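Local coordinates for protein VMB-1 (Vibrio alginolyticus, PDB 6JV4) that probably hydrolyses the ring of beta-lactam antibiotics to substituted beta-amino acids, using two bound zinc ions, as a subclass B1 metallo-beta-lactamase, at residues M51-W56 with I158-C163; L93-K98 with Q115-S120; S124-E129 with V137-A142. All coordinates share one frame; numbering follows the deposited sequence.

Contact 1: M51-W56 with I158-C163; sequences MIDTPW and ILFGGC. With ZN (zinc ion), chain F.
F160 swings its ring away from its own strand with CG opposite the backbone nitrogen (chi1 -175°), while in I52, whose CG1 lies beside the backbone nitrogen (chi1 -61°), CG2 is the branch opposite N and the one that meets the ring. The methyl lies over one face of the phenyl ring, 4.0 Å from CG2 to the centroid of F160, a CH-pi contact displaced toward one side, where CG2 of I52 comes 3.5 Å from CD2 of F160. A beta-branched residue suits this place because its short CG2 branch can lie over the ring while CG1 and CD1 lead elsewhere. The opposite ring face carries the backbone nitrogen of G162, offset toward the rim.

These residues come from different sheets. I52 ends strand 48-52, F160 belongs to strand 158-162, and they pack between the two sheets of the alpha-beta/beta-alpha sandwich of the metallo-beta-lactamase fold. D53 has positive phi as the chain leaves the strand, and its carboxylate stands nearly perpendicular (84°) to the F160 ring. Its OD2 sits at the ring edge, near the plane, 3.7 Å from CZ of F160, where the aromatic hydrogens are slightly positive. The other oxygen, OD1, is hydrogen-bonded to T81.

On the far strand G162 also has positive phi, which glycine adopts easily, and CE2 of F160 crowds the side of its CA from which a side chain would project. The chain then delivers C163 to the metal. The SG of C163 binds the zinc ion at 2.4 Å, a soft thiolate-type ligand beside D86 and H205.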
loop_
_atom_site.group_PDB
_atom_site.type_symbol
_atom_site.label_atom_id
_atom_site.label_comp_id
_atom_site.label_asym_id
_atom_site.label_seq_id
_atom_site.Cartn_x
_atom_site.Cartn_y
_atom_site.Cartn_z
ATOM N N MET A 51 8.344 -6.339 -1.253
ATOM C CA MET A 51 7.783 -5.098 -0.659
ATOM C C MET A 51 6.383 -4.846 -1.190
ATOM O O MET A 51 6.148 -4.993 -2.419
ATOM C CB MET A 51 8.643 -3.872 -0.981
ATOM C CG MET A 51 9.956 -3.911 -0.371
ATOM S SD MET A 51 10.756 -2.293 -0.754
ATOM C CE MET A 51 12.440 -2.818 -0.474
ATOM N N ILE A 52 5.505 -4.368 -0.317
ATOM C CA ILE A 52 4.209 -3.770 -0.671
ATOM C C ILE A 52 4.324 -2.294 -0.276
ATOM O O ILE A 52 4.380 -2.041 0.927
ATOM C CB ILE A 52 3.043 -4.509 0.009
ATOM C CG1 ILE A 52 2.998 -5.985 -0.432
ATOM C CG2 ILE A 52 1.746 -3.779 -0.286
ATOM C CD1 ILE A 52 1.975 -6.769 0.330
ATOM N N ASP A 53 4.469 -1.434 -1.279
ATOM C CA ASP A 53 4.827 -0.004 -1.158
ATOM C C ASP A 53 6.307 0.106 -0.748
ATOM O O ASP A 53 6.846 -0.766 -0.057
ATOM C CB ASP A 53 3.878 0.788 -0.268
ATOM C CG ASP A 53 2.484 1.019 -0.851
ATOM O OD1 ASP A 53 2.204 0.561 -2.025
ATOM O OD2 ASP A 53 1.725 1.796 -0.191
ATOM N N THR A 54 6.921 1.197 -1.177
ATOM C CA THR A 54 8.242 1.610 -0.669
ATOM C C THR A 54 8.040 2.508 0.547
ATOM O O THR A 54 7.052 3.262 0.646
ATOM C CB THR A 54 9.072 2.250 -1.793
ATOM O OG1 THR A 54 8.384 3.375 -2.351
ATOM C CG2 THR A 54 9.408 1.290 -2.907
ATOM N N PRO A 55 9.012 2.491 1.477
ATOM C CA PRO A 55 9.102 3.520 2.498
ATOM C C PRO A 55 9.117 4.924 1.867
ATOM O O PRO A 55 9.493 5.084 0.707
ATOM C CB PRO A 55 10.445 3.220 3.172
ATOM C CG PRO A 55 10.546 1.730 3.027
ATOM C CD PRO A 55 10.095 1.481 1.603
ATOM N N TRP A 56 8.639 5.899 2.623
ATOM C CA TRP A 56 8.377 7.268 2.089
ATOM C C TRP A 56 9.661 8.061 1.822
ATOM O O TRP A 56 9.600 9.021 1.060
ATOM C CB TRP A 56 7.448 7.966 3.064
ATOM C CG TRP A 56 6.561 8.994 2.469
ATOM C CD1 TRP A 56 6.595 9.582 1.244
ATOM C CD2 TRP A 56 5.435 9.549 3.159
ATOM N NE1 TRP A 56 5.546 10.457 1.122
ATOM C CE2 TRP A 56 4.831 10.454 2.281
ATOM C CE3 TRP A 56 4.911 9.347 4.431
ATOM C CZ2 TRP A 56 3.693 11.166 2.639
ATOM C CZ3 TRP A 56 3.792 10.072 4.788
ATOM C CH2 TRP A 56 3.193 10.928 3.884
ATOM N N ILE A 158 -4.450 -10.985 6.270
ATOM C CA ILE A 158 -4.053 -9.556 6.352
ATOM C C ILE A 158 -4.458 -8.892 5.055
ATOM O O ILE A 158 -4.010 -9.343 3.973
ATOM C CB ILE A 158 -2.571 -9.394 6.642
ATOM C CG1 ILE A 158 -2.233 -9.947 8.024
ATOM C CG2 ILE A 158 -2.162 -7.921 6.466
ATOM C CD1 ILE A 158 -0.770 -10.071 8.293
ATOM N N LEU A 159 -5.192 -7.799 5.167
ATOM C CA LEU A 159 -5.536 -7.011 3.975
ATOM C C LEU A 159 -4.746 -5.704 4.035
ATOM O O LEU A 159 -4.980 -4.911 4.991
ATOM C CB LEU A 159 -7.034 -6.708 3.972
ATOM C CG LEU A 159 -7.453 -5.813 2.806
ATOM C CD1 LEU A 159 -7.231 -6.540 1.484
ATOM C CD2 LEU A 159 -8.933 -5.419 2.977
ATOM N N PHE A 160 -3.817 -5.499 3.113
ATOM C CA PHE A 160 -3.136 -4.180 2.933
ATOM C C PHE A 160 -4.044 -3.275 2.125
ATOM O O PHE A 160 -4.279 -3.482 0.937
ATOM C CB PHE A 160 -1.774 -4.284 2.246
ATOM C CG PHE A 160 -1.087 -2.948 2.208
ATOM C CD1 PHE A 160 -0.543 -2.427 3.367
ATOM C CD2 PHE A 160 -1.050 -2.200 1.046
ATOM C CE1 PHE A 160 0.063 -1.176 3.365
ATOM C CE2 PHE A 160 -0.477 -0.933 1.048
ATOM C CZ PHE A 160 0.063 -0.409 2.206
ATOM N N GLY A 161 -4.655 -2.308 2.799
ATOM C CA GLY A 161 -5.601 -1.369 2.193
ATOM C C GLY A 161 -4.926 -0.201 1.494
ATOM O O GLY A 161 -5.467 0.345 0.515
ATOM N N GLY A 162 -3.728 0.146 1.928
ATOM C CA GLY A 162 -3.045 1.323 1.407
ATOM C C GLY A 162 -3.877 2.564 1.607
ATOM O O GLY A 162 -4.751 2.606 2.528
ATOM N N CYS A 163 -3.680 3.579 0.785
ATOM C CA CYS A 163 -4.361 4.864 1.037
ATOM C C CYS A 163 -5.844 4.847 0.689
ATOM O O CYS A 163 -6.534 5.800 1.036
ATOM C CB CYS A 163 -3.610 5.997 0.380
ATOM S SG CYS A 163 -1.996 6.164 1.197
HETATM ZN ZN ZN F . -1.191 8.356 1.448
#

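Contact 2: L93-K98 with Q115-S120; sequences LLNDLK and QKEVSS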
loop_
_atom_site.group_PDB
_atom_site.type_symbol
_atom_site.label_atom_id
_atom_site.label_comp_id
_atom_site.label_asym_id
_atom_site.label_seq_id
_atom_site.Cartn_x
_atom_site.Cartn_y
_atom_site.Cartn_z
ATOM N N LEU A 93 14.919 3.722 -7.715
ATOM C CA LEU A 93 15.951 2.993 -6.948
ATOM C C LEU A 93 15.780 1.499 -7.186
ATOM O O LEU A 93 16.797 0.821 -7.425
ATOM C CB LEU A 93 15.859 3.320 -5.458
ATOM C CG LEU A 93 16.798 2.508 -4.582
ATOM C CD1 LEU A 93 18.271 2.824 -4.929
ATOM C CD2 LEU A 93 16.517 2.740 -3.125
ATOM N N LEU A 94 14.553 0.965 -7.056
ATOM C CA LEU A 94 14.398 -0.504 -7.186
ATOM C C LEU A 94 14.732 -0.924 -8.616
ATOM O O LEU A 94 15.416 -1.977 -8.798
ATOM C CB LEU A 94 12.974 -0.911 -6.801
ATOM C CG LEU A 94 12.567 -0.636 -5.360
ATOM C CD1 LEU A 94 11.126 -1.063 -5.104
ATOM C CD2 LEU A 94 13.460 -1.301 -4.354
ATOM N N ASN A 95 14.327 -0.138 -9.598
ATOM C CA ASN A 95 14.589 -0.470 -11.022
ATOM C C ASN A 95 16.117 -0.451 -11.242
ATOM O O ASN A 95 16.633 -1.393 -11.887
ATOM C CB ASN A 95 13.825 0.460 -11.951
ATOM C CG ASN A 95 12.348 0.114 -12.091
ATOM O OD1 ASN A 95 11.874 -0.924 -11.582
ATOM N ND2 ASN A 95 11.616 1.030 -12.717
ATOM N N ASP A 96 16.799 0.524 -10.663
ATOM C CA ASP A 96 18.290 0.625 -10.702
ATOM C C ASP A 96 18.970 -0.592 -10.080
ATOM O O ASP A 96 19.999 -0.984 -10.662
ATOM C CB ASP A 96 18.786 1.895 -10.033
ATOM C CG ASP A 96 18.589 3.121 -10.881
ATOM O OD1 ASP A 96 18.283 2.952 -12.069
ATOM O OD2 ASP A 96 18.748 4.228 -10.344
ATOM N N LEU A 97 18.408 -1.199 -9.017
ATOM C CA LEU A 97 18.926 -2.415 -8.332
ATOM C C LEU A 97 18.412 -3.681 -9.009
ATOM O O LEU A 97 18.667 -4.750 -8.481
ATOM C CB LEU A 97 18.546 -2.375 -6.851
ATOM C CG LEU A 97 19.057 -1.176 -6.064
ATOM C CD1 LEU A 97 18.456 -1.130 -4.667
ATOM C CD2 LEU A 97 20.580 -1.189 -5.998
ATOM N N LYS A 98 17.685 -3.571 -10.123
ATOM C CA LYS A 98 17.091 -4.719 -10.846
ATOM C C LYS A 98 16.195 -5.533 -9.905
ATOM O O LYS A 98 16.133 -6.764 -10.020
ATOM C CB LYS A 98 18.216 -5.534 -11.505
ATOM C CG LYS A 98 19.165 -4.660 -12.317
ATOM C CD LYS A 98 19.551 -5.254 -13.649
ATOM C CE LYS A 98 20.503 -4.356 -14.416
ATOM N NZ LYS A 98 21.798 -5.035 -14.650
ATOM N N GLN A 115 5.454 12.465 -15.383
ATOM C CA GLN A 115 6.878 12.324 -15.761
ATOM C C GLN A 115 7.632 11.575 -14.657
ATOM O O GLN A 115 8.738 11.985 -14.289
ATOM C CB GLN A 115 7.499 13.720 -15.967
ATOM C CG GLN A 115 8.810 13.646 -16.713
ATOM C CD GLN A 115 8.549 13.769 -18.180
ATOM O OE1 GLN A 115 7.655 13.126 -18.717
ATOM N NE2 GLN A 115 9.265 14.690 -18.813
ATOM N N LYS A 116 7.075 10.461 -14.185
ATOM C CA LYS A 116 7.740 9.529 -13.247
ATOM C C LYS A 116 8.023 8.210 -13.965
ATOM O O LYS A 116 7.246 7.806 -14.882
ATOM C CB LYS A 116 6.832 9.259 -12.050
ATOM C CG LYS A 116 6.463 10.492 -11.251
ATOM C CD LYS A 116 7.526 10.801 -10.240
ATOM C CE LYS A 116 7.132 11.833 -9.210
ATOM N NZ LYS A 116 7.756 13.131 -9.545
ATOM N N GLU A 117 9.087 7.548 -13.521
ATOM C CA GLU A 117 9.488 6.247 -14.089
ATOM C C GLU A 117 8.369 5.245 -13.787
ATOM O O GLU A 117 7.940 5.192 -12.640
ATOM C CB GLU A 117 10.810 5.818 -13.460
ATOM C CG GLU A 117 11.429 4.589 -14.107
ATOM C CD GLU A 117 12.826 4.271 -13.591
ATOM O OE1 GLU A 117 13.485 5.205 -13.151
ATOM O OE2 GLU A 117 13.231 3.084 -13.592
ATOM N N VAL A 118 8.018 4.432 -14.774
ATOM C CA VAL A 118 6.995 3.366 -14.653
ATOM C C VAL A 118 7.646 2.121 -14.085
ATOM O O VAL A 118 8.885 1.971 -14.088
ATOM C CB VAL A 118 6.287 3.119 -15.995
ATOM C CG1 VAL A 118 5.538 4.356 -16.450
ATOM C CG2 VAL A 118 7.210 2.575 -17.073
ATOM N N SER A 119 6.807 1.226 -13.590
ATOM C CA SER A 119 7.231 -0.093 -13.063
ATOM C C SER A 119 7.889 -0.898 -14.183
ATOM O O SER A 119 7.619 -0.661 -15.396
ATOM C CB SER A 119 6.046 -0.821 -12.469
ATOM O OG SER A 119 5.183 -1.311 -13.486
ATOM N N SER A 120 8.681 -1.883 -13.790
ATOM C CA SER A 120 9.311 -2.813 -14.765
ATOM C C SER A 120 8.253 -3.769 -15.327
ATOM O O SER A 120 8.371 -4.246 -16.462
ATOM C CB SER A 120 10.470 -3.518 -14.129
ATOM O OG SER A 120 10.088 -4.415 -13.088
#
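The final turn of helix 91-96 faces an irregular, fairly extended run, 115-120, with N95 and S120 closest along the backbones at 6.9 Å between their CA atoms. N95 carries the contact through its side-chain amide. Its CG lies opposite the carbonyl carbon (chi1 -78°), which turns the amide outward to the neighbouring loop. ND2 donates to OE2 of E117 over 2.8 Å, nearly straight at 164°; the acceptor lies in the amide plane, whereas the donor stands above the carboxylate plane. A glutamate is long enough to bring a carboxylate from the loop to the amide: E117 does so with CG opposite its backbone N and an extended chain. The same ND2 also makes a weak bond to the backbone O of V118 at 3.2 Å.

Strand 100-104, helix 105-113 and the parallel strand 121-123 form a beta-alpha-beta crossover, and 115-120 leads into its last strand. T101 of the first strand joins both sides, since its hydroxyl bonds OD1 of N95 and the backbone N of S120. An amide suits position 95 because it can give on one side and accept on the other.

Both helices end in Schellman motifs, with K98 and Q115 at positive phi; the N of K98 returns to the O of N95 at 3.0 Å. OD1 of D96 and OE2 of E117 bring like charges to 5.3 Å, which may slightly disfavour their approach.

Contact 3: S124-E129 with V137-A142; sequences SSNTFE and VFYPGA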
loop_
_atom_site.group_PDB
_atom_site.type_symbol
_atom_site.label_atom_id
_atom_site.label_comp_id
_atom_site.label_asym_id
_atom_site.label_seq_id
_atom_site.Cartn_x
_atom_site.Cartn_y
_atom_site.Cartn_z
ATOM N N SER A 124 -2.031 -6.253 -15.686
ATOM C CA SER A 124 -3.000 -5.905 -16.743
ATOM C C SER A 124 -4.337 -6.601 -16.479
ATOM O O SER A 124 -5.104 -6.854 -17.428
ATOM C CB SER A 124 -2.402 -6.237 -18.105
ATOM O OG SER A 124 -2.027 -7.596 -18.115
ATOM N N SER A 125 -4.663 -6.900 -15.231
ATOM C CA SER A 125 -5.939 -7.521 -14.833
ATOM C C SER A 125 -6.393 -6.972 -13.487
ATOM O O SER A 125 -5.581 -6.379 -12.758
ATOM C CB SER A 125 -5.831 -9.042 -14.809
ATOM O OG SER A 125 -4.680 -9.400 -14.087
ATOM N N ASN A 126 -7.664 -7.144 -13.195
ATOM C CA ASN A 126 -8.243 -6.658 -11.918
ATOM C C ASN A 126 -7.782 -7.499 -10.732
ATOM O O ASN A 126 -7.822 -6.968 -9.624
ATOM C CB ASN A 126 -9.760 -6.629 -11.949
ATOM C CG ASN A 126 -10.263 -5.624 -12.951
ATOM O OD1 ASN A 126 -9.695 -4.527 -13.052
ATOM N ND2 ASN A 126 -11.369 -5.970 -13.594
ATOM N N THR A 127 -7.419 -8.769 -10.948
ATOM C CA THR A 127 -6.875 -9.641 -9.891
ATOM C C THR A 127 -5.540 -10.146 -10.406
ATOM O O THR A 127 -5.383 -10.314 -11.637
ATOM C CB THR A 127 -7.831 -10.782 -9.535
ATOM O OG1 THR A 127 -8.024 -11.573 -10.713
ATOM C CG2 THR A 127 -9.149 -10.279 -9.026
ATOM N N PHE A 128 -4.567 -10.287 -9.538
ATOM C CA PHE A 128 -3.193 -10.647 -9.951
ATOM C C PHE A 128 -2.513 -11.346 -8.777
ATOM O O PHE A 128 -2.508 -10.829 -7.631
ATOM C CB PHE A 128 -2.408 -9.416 -10.423
ATOM C CG PHE A 128 -0.983 -9.711 -10.810
ATOM C CD1 PHE A 128 -0.703 -10.230 -12.066
ATOM C CD2 PHE A 128 0.085 -9.477 -9.965
ATOM C CE1 PHE A 128 0.602 -10.524 -12.450
ATOM C CE2 PHE A 128 1.396 -9.730 -10.372
ATOM C CZ PHE A 128 1.643 -10.311 -11.592
ATOM N N GLU A 129 -1.912 -12.505 -9.057
ATOM C CA GLU A 129 -1.117 -13.227 -8.051
ATOM C C GLU A 129 0.269 -12.619 -7.996
ATOM O O GLU A 129 1.118 -12.890 -8.870
ATOM C CB GLU A 129 -1.082 -14.733 -8.354
ATOM C CG GLU A 129 -2.339 -15.447 -7.950
ATOM C CD GLU A 129 -2.560 -15.507 -6.443
ATOM O OE1 GLU A 129 -1.930 -16.380 -5.729
ATOM O OE2 GLU A 129 -3.362 -14.687 -5.984
ATOM N N VAL A 137 -3.273 -9.282 -5.550
ATOM C CA VAL A 137 -3.693 -7.881 -5.854
ATOM C C VAL A 137 -5.141 -7.862 -6.287
ATOM O O VAL A 137 -5.599 -8.747 -7.069
ATOM C CB VAL A 137 -2.795 -7.297 -6.949
ATOM C CG1 VAL A 137 -3.372 -6.011 -7.521
ATOM C CG2 VAL A 137 -1.396 -7.081 -6.419
ATOM N N PHE A 138 -5.899 -6.913 -5.772
ATOM C CA PHE A 138 -7.285 -6.694 -6.206
ATOM C C PHE A 138 -7.481 -5.211 -6.490
ATOM O O PHE A 138 -7.172 -4.397 -5.628
ATOM C CB PHE A 138 -8.301 -7.148 -5.169
ATOM C CG PHE A 138 -9.735 -6.874 -5.533
ATOM C CD1 PHE A 138 -10.325 -7.454 -6.645
ATOM C CD2 PHE A 138 -10.537 -6.080 -4.744
ATOM C CE1 PHE A 138 -11.660 -7.226 -6.957
ATOM C CE2 PHE A 138 -11.877 -5.892 -5.018
ATOM C CZ PHE A 138 -12.451 -6.451 -6.145
ATOM N N TYR A 139 -7.964 -4.883 -7.683
ATOM C CA TYR A 139 -8.377 -3.501 -8.014
ATOM C C TYR A 139 -9.871 -3.346 -7.760
ATOM O O TYR A 139 -10.690 -3.903 -8.527
ATOM C CB TYR A 139 -8.110 -3.180 -9.483
ATOM C CG TYR A 139 -8.557 -1.785 -9.828
ATOM C CD1 TYR A 139 -8.070 -0.670 -9.171
ATOM C CD2 TYR A 139 -9.495 -1.583 -10.831
ATOM C CE1 TYR A 139 -8.482 0.613 -9.506
ATOM C CE2 TYR A 139 -9.949 -0.316 -11.144
ATOM C CZ TYR A 139 -9.453 0.800 -10.483
ATOM O OH TYR A 139 -9.955 2.042 -10.825
ATOM N N PRO A 140 -10.280 -2.547 -6.747
ATOM C CA PRO A 140 -11.704 -2.435 -6.384
ATOM C C PRO A 140 -12.469 -1.343 -7.146
ATOM O O PRO A 140 -13.670 -1.225 -7.021
ATOM C CB PRO A 140 -11.562 -2.103 -4.889
ATOM C CG PRO A 140 -10.390 -1.183 -4.847
ATOM C CD PRO A 140 -9.415 -1.849 -5.781
ATOM N N GLY A 141 -11.736 -0.507 -7.884
ATOM C CA GLY A 141 -12.261 0.725 -8.456
ATOM C C GLY A 141 -11.654 1.952 -7.799
ATOM O O GLY A 141 -10.872 1.831 -6.837
ATOM N N ALA A 142 -12.041 3.131 -8.277
ATOM C CA ALA A 142 -11.457 4.393 -7.760
ATOM C C ALA A 142 -11.851 4.661 -6.311
ATOM O O ALA A 142 -12.983 4.280 -5.866
ATOM C CB ALA A 142 -11.888 5.487 -8.693
#
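T127 and F128 pair with F138 and V137 across an antiparallel hairpin whose arms are strands 127-129 and 135-138, at the surface and at one margin of the five-stranded sheet. F128 and V137 form a hydrogen-bonded pair: V137 N reaches F128 O at 2.7 Å, and F128 N returns to V137 O at 3.1 Å. Beyond the non-hydrogen-bonded pair T127 and F138, one further backbone bond joins the flanking loop residues, Y139 N to N126 O at 2.9 Å.

Side chains alternate between the faces. V137 and F128 share one, their CB atoms 4.1 Å apart; V137, compact and beta-branched, is the buried member. On the other, the CG2 methyl of T127 touches the edge of the F138 ring, 3.9 Å from CD1, and R194 of helix 184-194 adds a cation-pi contact to F138. Farther along, Y139 holds CG opposite its backbone N (chi1 179°), which puts its ring edge beside OD1 of N126, 3.7 Å from CD2 of Y139, while the phenol OH bonds to the backbone of E146. Strand 127-129 is the outermost strand here, and the arrangement is an antiparallel beta hairpin bordering the second sheet of the metallo-beta-lactamase sandwich.

In the fold
Contact 1 lies at the core, about 2 Å from the centre of the chain, and joins the two sheets of the sandwich; the other two contacts lie nearer the surface. Both fall within the 101 residues that separate the segments of contact 1, contact 2 first and contact 3 directly after it in sequence. Centre to centre, contact 2 is about 17 Å and contact 3 about 15 Å from contact 1, and the two are about 21 Å apart. L94 packs on T54 and M51, linking contacts 1 and 2 on the seven-stranded side, whereas contacts 1 and 3 share the five-stranded sheet. Contact 1, which includes the zinc ligand C163, brings the two sheets together close to the metal site.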